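Local coordinates for protein glutathione transferase lambda1 (PDB 4PQH) that probably transfers glutathione to electrophilic compounds for detoxification, and holds glutathione in a pocket at its thioredoxin-like domain, at residues F24-C36 / I55-Y69. Sequence-based numbering, arbitrary orientation.
Sequences FDGTTRLYISYTC and IKLVPIDLQDRPAWY. With GSH (glutathione), chain C.
Tyr31 and Val58 sit side by side on one face of a parallel strand pair, and this is where packing is tight. CG1 of Val58 lies 3.6 Å from CD2 of Tyr31; its other methyl, CG2, turns to the aliphatic chain of Arg29. With CG anti to the backbone N (chi1 -177°), Tyr69 slides its ring past Tyr31 in the opposite direction, the planes inclined at 45° and CE1 3.7 Å from Tyr31 CB. Trp68 brings its ring edge to Tyr31, whose hydroxyl is held by Glu83. On the other face Leu30 CD2 meets Leu57 CD2 at 4.0 Å, beneath helix 37-48. Five backbone hydrogen bonds join the two segments, from Lys56 N to Thr28 O at one end to Ile60 N to Ile32 O (2.8 Å) at the other. Just past strand 28-32, the Tyr34 ring takes Pro59 CB over one face, a CH-pi contact 3.8 Å from the centroid.

The margins are looser and watery. The charged ends of Lys56 and Arg29 are linked through a water that accepts from Arg29 NE and, weakly, from Lys56 NZ. Another water joins Ser33 OG to Leu62 N. Past it, Arg65 NH1 and NH2 both reach O31 of glutathione's glycine carboxylate, each at 3.1 Å, and NH2 also binds Leu62 O; an alanine here would probably leave that carboxylate without this positive partner. Cys36 is the N-cap of helix 37-48, its SG 3.3 Å from glutathione SG2, placing the glutathione-binding cysteine at the helix start in the beta-alpha-beta unit of the thioredoxin-like N-terminal domain.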
loop_
_atom_site.group_PDB
_atom_site.type_symbol
_atom_site.label_atom_id
_atom_site.label_comp_id
_atom_site.label_asym_id
_atom_site.label_seq_id
_atom_site.Cartn_x
_atom_site.Cartn_y
_atom_site.Cartn_z
ATOM N N PHE A 24 -1.374 0.929 -23.962
ATOM C CA PHE A 24 -0.119 1.367 -24.568
ATOM C C PHE A 24 -0.285 2.543 -25.530
ATOM O O PHE A 24 0.366 2.596 -26.570
ATOM C CB PHE A 24 0.604 0.204 -25.260
ATOM C CG PHE A 24 1.128 -0.840 -24.310
ATOM C CD1 PHE A 24 1.239 -0.575 -22.955
ATOM C CD2 PHE A 24 1.516 -2.086 -24.777
ATOM C CE1 PHE A 24 1.723 -1.534 -22.083
ATOM C CE2 PHE A 24 2.003 -3.049 -23.910
ATOM C CZ PHE A 24 2.104 -2.771 -22.561
ATOM N N ASP A 25 -1.148 3.489 -25.173
ATOM C CA ASP A 25 -1.323 4.698 -25.976
ATOM C C ASP A 25 -0.412 5.825 -25.496
ATOM O O ASP A 25 -0.443 6.931 -26.029
ATOM C CB ASP A 25 -2.784 5.156 -25.954
ATOM C CG ASP A 25 -3.224 5.651 -24.586
ATOM O OD1 ASP A 25 -2.548 5.340 -23.586
ATOM O OD2 ASP A 25 -4.257 6.347 -24.511
ATOM N N GLY A 26 0.390 5.543 -24.474
ATOM C CA GLY A 26 1.302 6.534 -23.935
ATOM C C GLY A 26 0.880 7.089 -22.588
ATOM O O GLY A 26 1.684 7.691 -21.881
ATOM N N THR A 27 -0.387 6.899 -22.238
ATOM C CA THR A 27 -0.894 7.298 -20.930
ATOM C C THR A 27 -0.470 6.281 -19.879
ATOM O O THR A 27 -0.506 5.073 -20.127
ATOM C CB THR A 27 -2.439 7.402 -20.934
ATOM O OG1 THR A 27 -2.843 8.530 -21.720
ATOM C CG2 THR A 27 -2.987 7.569 -19.521
ATOM N N THR A 28 -0.060 6.766 -18.711
ATOM C CA THR A 28 0.259 5.887 -17.595
ATOM C C THR A 28 -1.016 5.542 -16.823
ATOM O O THR A 28 -1.769 6.429 -16.422
ATOM C CB THR A 28 1.305 6.526 -16.667
ATOM O OG1 THR A 28 2.495 6.792 -17.422
ATOM C CG2 THR A 28 1.640 5.595 -15.514
ATOM N N ARG A 29 -1.269 4.247 -16.642
ATOM C CA ARG A 29 -2.461 3.792 -15.936
ATOM C C ARG A 29 -2.103 2.883 -14.775
ATOM O O ARG A 29 -1.282 1.977 -14.916
ATOM C CB ARG A 29 -3.400 3.057 -16.892
ATOM C CG ARG A 29 -3.944 3.936 -17.995
ATOM C CD ARG A 29 -4.858 3.175 -18.941
ATOM N NE ARG A 29 -5.385 4.079 -19.955
ATOM C CZ ARG A 29 -4.727 4.427 -21.055
ATOM N NH1 ARG A 29 -3.514 3.939 -21.293
ATOM N NH2 ARG A 29 -5.278 5.267 -21.917
ATOM N N LEU A 30 -2.725 3.136 -13.628
ATOM C CA LEU A 30 -2.569 2.292 -12.459
ATOM C C LEU A 30 -3.870 1.528 -12.242
ATOM O O LEU A 30 -4.897 2.116 -11.894
ATOM C CB LEU A 30 -2.244 3.144 -11.236
ATOM C CG LEU A 30 -2.244 2.423 -9.890
ATOM C CD1 LEU A 30 -1.221 1.296 -9.866
ATOM C CD2 LEU A 30 -2.009 3.402 -8.752
ATOM N N TYR A 31 -3.831 0.219 -12.463
ATOM C CA TYR A 31 -5.031 -0.601 -12.322
ATOM C C TYR A 31 -5.182 -1.044 -10.880
ATOM O O TYR A 31 -4.269 -1.634 -10.300
ATOM C CB TYR A 31 -4.989 -1.804 -13.264
ATOM C CG TYR A 31 -4.981 -1.396 -14.718
ATOM C CD1 TYR A 31 -3.797 -1.020 -15.346
ATOM C CD2 TYR A 31 -6.155 -1.358 -15.462
ATOM C CE1 TYR A 31 -3.776 -0.628 -16.659
ATOM C CE2 TYR A 31 -6.142 -0.966 -16.800
ATOM C CZ TYR A 31 -4.944 -0.607 -17.389
ATOM O OH TYR A 31 -4.900 -0.208 -18.706
ATOM N N ILE A 32 -6.335 -0.730 -10.296
ATOM C CA ILE A 32 -6.571 -0.984 -8.889
ATOM C C ILE A 32 -7.961 -1.552 -8.652
ATOM O O ILE A 32 -8.802 -1.603 -9.548
ATOM C CB ILE A 32 -6.465 0.317 -8.039
ATOM C CG1 ILE A 32 -7.617 1.272 -8.366
ATOM C CG2 ILE A 32 -5.127 1.017 -8.241
ATOM C CD1 ILE A 32 -7.711 2.460 -7.414
ATOM N N SER A 33 -8.174 -1.994 -7.422
ATOM C CA SER A 33 -9.504 -2.135 -6.862
ATOM C C SER A 33 -9.528 -1.134 -5.724
ATOM O O SER A 33 -8.539 -1.014 -4.999
ATOM C CB SER A 33 -9.722 -3.550 -6.329
ATOM O OG SER A 33 -10.816 -3.592 -5.432
ATOM N N TYR A 34 -10.629 -0.402 -5.574
ATOM C CA TYR A 34 -10.708 0.644 -4.552
ATOM C C TYR A 34 -10.514 0.131 -3.120
ATOM O O TYR A 34 -10.162 0.904 -2.225
ATOM C CB TYR A 34 -12.027 1.418 -4.656
ATOM C CG TYR A 34 -12.040 2.521 -5.698
ATOM C CD1 TYR A 34 -11.039 3.486 -5.743
ATOM C CD2 TYR A 34 -13.057 2.596 -6.639
ATOM C CE1 TYR A 34 -11.059 4.493 -6.691
ATOM C CE2 TYR A 34 -13.084 3.595 -7.593
ATOM C CZ TYR A 34 -12.082 4.543 -7.614
ATOM O OH TYR A 34 -12.115 5.536 -8.563
ATOM N N THR A 35 -10.736 -1.162 -2.900
ATOM C CA THR A 35 -10.617 -1.723 -1.557
ATOM C C THR A 35 -9.437 -2.676 -1.363
ATOM O O THR A 35 -9.285 -3.255 -0.289
ATOM C CB THR A 35 -11.900 -2.461 -1.149
ATOM O OG1 THR A 35 -12.186 -3.476 -2.119
ATOM C CG2 THR A 35 -13.066 -1.489 -1.060
ATOM N N CYS A 36 -8.603 -2.841 -2.385
ATOM C CA CYS A 36 -7.457 -3.742 -2.275
ATOM C C CYS A 36 -6.286 -3.071 -1.562
ATOM O O CYS A 36 -5.790 -2.045 -2.028
ATOM C CB CYS A 36 -7.011 -4.215 -3.667
ATOM S SG CYS A 36 -5.504 -5.235 -3.659
ATOM N N ILE A 55 -0.615 9.835 -13.448
ATOM C CA ILE A 55 -1.005 8.433 -13.368
ATOM C C ILE A 55 -2.514 8.319 -13.239
ATOM O O ILE A 55 -3.097 8.739 -12.241
ATOM C CB ILE A 55 -0.311 7.738 -12.180
ATOM C CG1 ILE A 55 1.217 7.813 -12.349
ATOM C CG2 ILE A 55 -0.812 6.306 -12.030
ATOM C CD1 ILE A 55 2.001 7.315 -11.159
ATOM N N LYS A 56 -3.145 7.761 -14.267
ATOM C CA LYS A 56 -4.592 7.623 -14.272
ATOM C C LYS A 56 -5.020 6.372 -13.513
ATOM O O LYS A 56 -4.472 5.289 -13.731
ATOM C CB LYS A 56 -5.114 7.565 -15.706
ATOM C CG LYS A 56 -6.625 7.424 -15.809
ATOM C CD LYS A 56 -7.058 7.279 -17.258
ATOM C CE LYS A 56 -8.129 8.294 -17.620
ATOM N NZ LYS A 56 -8.458 8.265 -19.074
ATOM N N LEU A 57 -5.983 6.531 -12.609
ATOM C CA LEU A 57 -6.555 5.391 -11.899
ATOM C C LEU A 57 -7.534 4.639 -12.791
ATOM O O LEU A 57 -8.399 5.245 -13.419
ATOM C CB LEU A 57 -7.280 5.850 -10.637
ATOM C CG LEU A 57 -6.444 6.525 -9.551
ATOM C CD1 LEU A 57 -7.331 6.825 -8.359
ATOM C CD2 LEU A 57 -5.272 5.650 -9.142
ATOM N N VAL A 58 -7.382 3.322 -12.852
ATOM C CA VAL A 58 -8.358 2.466 -13.520
ATOM C C VAL A 58 -8.858 1.426 -12.526
ATOM O O VAL A 58 -8.240 0.370 -12.349
ATOM C CB VAL A 58 -7.781 1.768 -14.769
ATOM C CG1 VAL A 58 -8.865 0.947 -15.466
ATOM C CG2 VAL A 58 -7.206 2.787 -15.732
ATOM N N PRO A 59 -9.965 1.735 -11.841
ATOM C CA PRO A 59 -10.507 0.803 -10.851
ATOM C C PRO A 59 -11.381 -0.258 -11.495
ATOM O O PRO A 59 -12.210 0.047 -12.358
ATOM C CB PRO A 59 -11.334 1.706 -9.937
ATOM C CG PRO A 59 -11.743 2.850 -10.810
ATOM C CD PRO A 59 -10.686 3.021 -11.861
ATOM N N ILE A 60 -11.179 -1.501 -11.077
ATOM C CA ILE A 60 -11.996 -2.600 -11.561
ATOM C C ILE A 60 -12.673 -3.293 -10.388
ATOM O O ILE A 60 -12.244 -3.171 -9.238
ATOM C CB ILE A 60 -11.175 -3.607 -12.413
ATOM C CG1 ILE A 60 -10.131 -4.334 -11.559
ATOM C CG2 ILE A 60 -10.524 -2.907 -13.607
ATOM C CD1 ILE A 60 -9.382 -5.421 -12.314
ATOM N N ASP A 61 -13.750 -4.010 -10.692
ATOM C CA ASP A 61 -14.536 -4.734 -9.702
ATOM C C ASP A 61 -14.062 -6.176 -9.751
ATOM O O ASP A 61 -14.311 -6.863 -10.725
ATOM C CB ASP A 61 -16.009 -4.653 -10.109
ATOM C CG ASP A 61 -16.949 -5.323 -9.118
ATOM O OD1 ASP A 61 -16.499 -6.130 -8.277
ATOM O OD2 ASP A 61 -18.163 -5.042 -9.198
ATOM N N LEU A 62 -13.375 -6.641 -8.715
ATOM C CA LEU A 62 -12.808 -7.992 -8.750
ATOM C C LEU A 62 -13.843 -9.123 -8.716
ATOM O O LEU A 62 -13.528 -10.259 -9.060
ATOM C CB LEU A 62 -11.788 -8.186 -7.629
ATOM C CG LEU A 62 -10.584 -7.238 -7.630
ATOM C CD1 LEU A 62 -9.688 -7.577 -6.460
ATOM C CD2 LEU A 62 -9.815 -7.322 -8.936
ATOM N N GLN A 63 -15.067 -8.815 -8.304
ATOM C CA GLN A 63 -16.125 -9.824 -8.284
ATOM C C GLN A 63 -16.855 -9.895 -9.617
ATOM O O GLN A 63 -17.509 -10.889 -9.928
ATOM C CB GLN A 63 -17.121 -9.546 -7.159
ATOM C CG GLN A 63 -16.495 -9.502 -5.780
ATOM C CD GLN A 63 -15.591 -10.691 -5.509
ATOM O OE1 GLN A 63 -15.938 -11.834 -5.808
ATOM N NE2 GLN A 63 -14.417 -10.423 -4.946
ATOM N N ASP A 64 -16.739 -8.832 -10.398
ATOM C CA ASP A 64 -17.390 -8.734 -11.690
ATOM C C ASP A 64 -16.423 -8.031 -12.635
ATOM O O ASP A 64 -16.679 -6.915 -13.085
ATOM C CB ASP A 64 -18.687 -7.935 -11.546
ATOM C CG ASP A 64 -19.482 -7.879 -12.830
ATOM O OD1 ASP A 64 -19.182 -8.669 -13.741
ATOM O OD2 ASP A 64 -20.408 -7.047 -12.924
ATOM N N ARG A 65 -15.299 -8.679 -12.923
ATOM C CA ARG A 65 -14.204 -7.982 -13.583
ATOM C C ARG A 65 -14.210 -8.115 -15.094
ATOM O O ARG A 65 -14.690 -9.112 -15.642
ATOM C CB ARG A 65 -12.843 -8.372 -12.980
ATOM C CG ARG A 65 -12.155 -9.549 -13.632
ATOM C CD ARG A 65 -10.894 -9.904 -12.861
ATOM N NE ARG A 65 -11.213 -10.378 -11.519
ATOM C CZ ARG A 65 -10.337 -10.940 -10.694
ATOM N NH1 ARG A 65 -9.074 -11.097 -11.071
ATOM N NH2 ARG A 65 -10.723 -11.343 -9.493
ATOM N N PRO A 66 -13.697 -7.085 -15.775
ATOM C CA PRO A 66 -13.592 -7.106 -17.233
ATOM C C PRO A 66 -12.618 -8.174 -17.705
ATOM O O PRO A 66 -11.494 -8.270 -17.204
ATOM C CB PRO A 66 -13.045 -5.715 -17.555
ATOM C CG PRO A 66 -12.398 -5.254 -16.303
ATOM C CD PRO A 66 -13.233 -5.808 -15.209
ATOM N N ALA A 67 -13.059 -8.981 -18.665
ATOM C CA ALA A 67 -12.220 -10.022 -19.239
ATOM C C ALA A 67 -11.009 -9.417 -19.938
ATOM O O ALA A 67 -9.956 -10.052 -20.022
ATOM C CB ALA A 67 -13.019 -10.875 -20.207
ATOM N N TRP A 68 -11.154 -8.184 -20.422
ATOM C CA TRP A 68 -10.052 -7.518 -21.115
ATOM C C TRP A 68 -8.852 -7.245 -20.213
ATOM O O TRP A 68 -7.760 -6.981 -20.707
ATOM C CB TRP A 68 -10.500 -6.230 -21.837
ATOM C CG TRP A 68 -11.210 -5.190 -20.990
ATOM C CD1 TRP A 68 -12.537 -4.869 -21.041
ATOM C CD2 TRP A 68 -10.629 -4.325 -19.996
ATOM N NE1 TRP A 68 -12.819 -3.869 -20.141
ATOM C CE2 TRP A 68 -11.666 -3.513 -19.492
ATOM C CE3 TRP A 68 -9.336 -4.156 -19.488
ATOM C CZ2 TRP A 68 -11.456 -2.568 -18.490
ATOM C CZ3 TRP A 68 -9.127 -3.208 -18.495
ATOM C CH2 TRP A 68 -10.183 -2.426 -18.008
ATOM N N TYR A 69 -9.047 -7.305 -18.898
ATOM C CA TYR A 69 -7.942 -7.050 -17.981
ATOM C C TYR A 69 -6.901 -8.156 -18.102
ATOM O O TYR A 69 -5.735 -7.897 -18.379
ATOM C CB TYR A 69 -8.419 -6.893 -16.533
ATOM C CG TYR A 69 -7.298 -6.560 -15.565
ATOM C CD1 TYR A 69 -6.568 -5.377 -15.688
ATOM C CD2 TYR A 69 -6.963 -7.428 -14.532
ATOM C CE1 TYR A 69 -5.550 -5.076 -14.810
ATOM C CE2 TYR A 69 -5.933 -7.127 -13.650
ATOM C CZ TYR A 69 -5.230 -5.950 -13.799
ATOM O OH TYR A 69 -4.207 -5.645 -12.925
HETATM N N1 GSH C . 1.569 -10.054 -4.332
HETATM C CA1 GSH C . 0.592 -9.195 -4.975
HETATM C C1 GSH C . 1.030 -7.780 -4.737
HETATM O O11 GSH C . 1.775 -7.533 -3.764
HETATM O O12 GSH C . 0.672 -6.872 -5.510
HETATM C CB1 GSH C . -0.803 -9.440 -4.394
HETATM C CG1 GSH C . -1.916 -8.773 -5.199
HETATM C CD1 GSH C . -3.261 -9.300 -4.749
HETATM O OE1 GSH C . -3.309 -10.449 -3.934
HETATM N N2 GSH C . -4.366 -8.662 -5.141
HETATM C CA2 GSH C . -5.655 -9.307 -4.922
HETATM C C2 GSH C . -6.307 -9.686 -6.215
HETATM O O2 GSH C . -6.056 -8.940 -7.376
HETATM C CB2 GSH C . -6.623 -8.403 -4.174
HETATM S SG2 GSH C . -6.258 -8.212 -2.409
HETATM N N3 GSH C . -7.127 -10.733 -6.218
HETATM C CA3 GSH C . -7.836 -11.076 -7.436
HETATM C C3 GSH C . -7.575 -12.502 -7.851
HETATM O O31 GSH C . -8.199 -13.002 -8.812
HETATM O O32 GSH C . -6.725 -13.197 -7.251
HETATM O O HOH W 1 -8.055 4.939 -19.707
HETATM O O HOH W 2 -13.159 -5.221 -6.257
HETATM O O HOH W 3 -12.698 -1.004 -7.504
#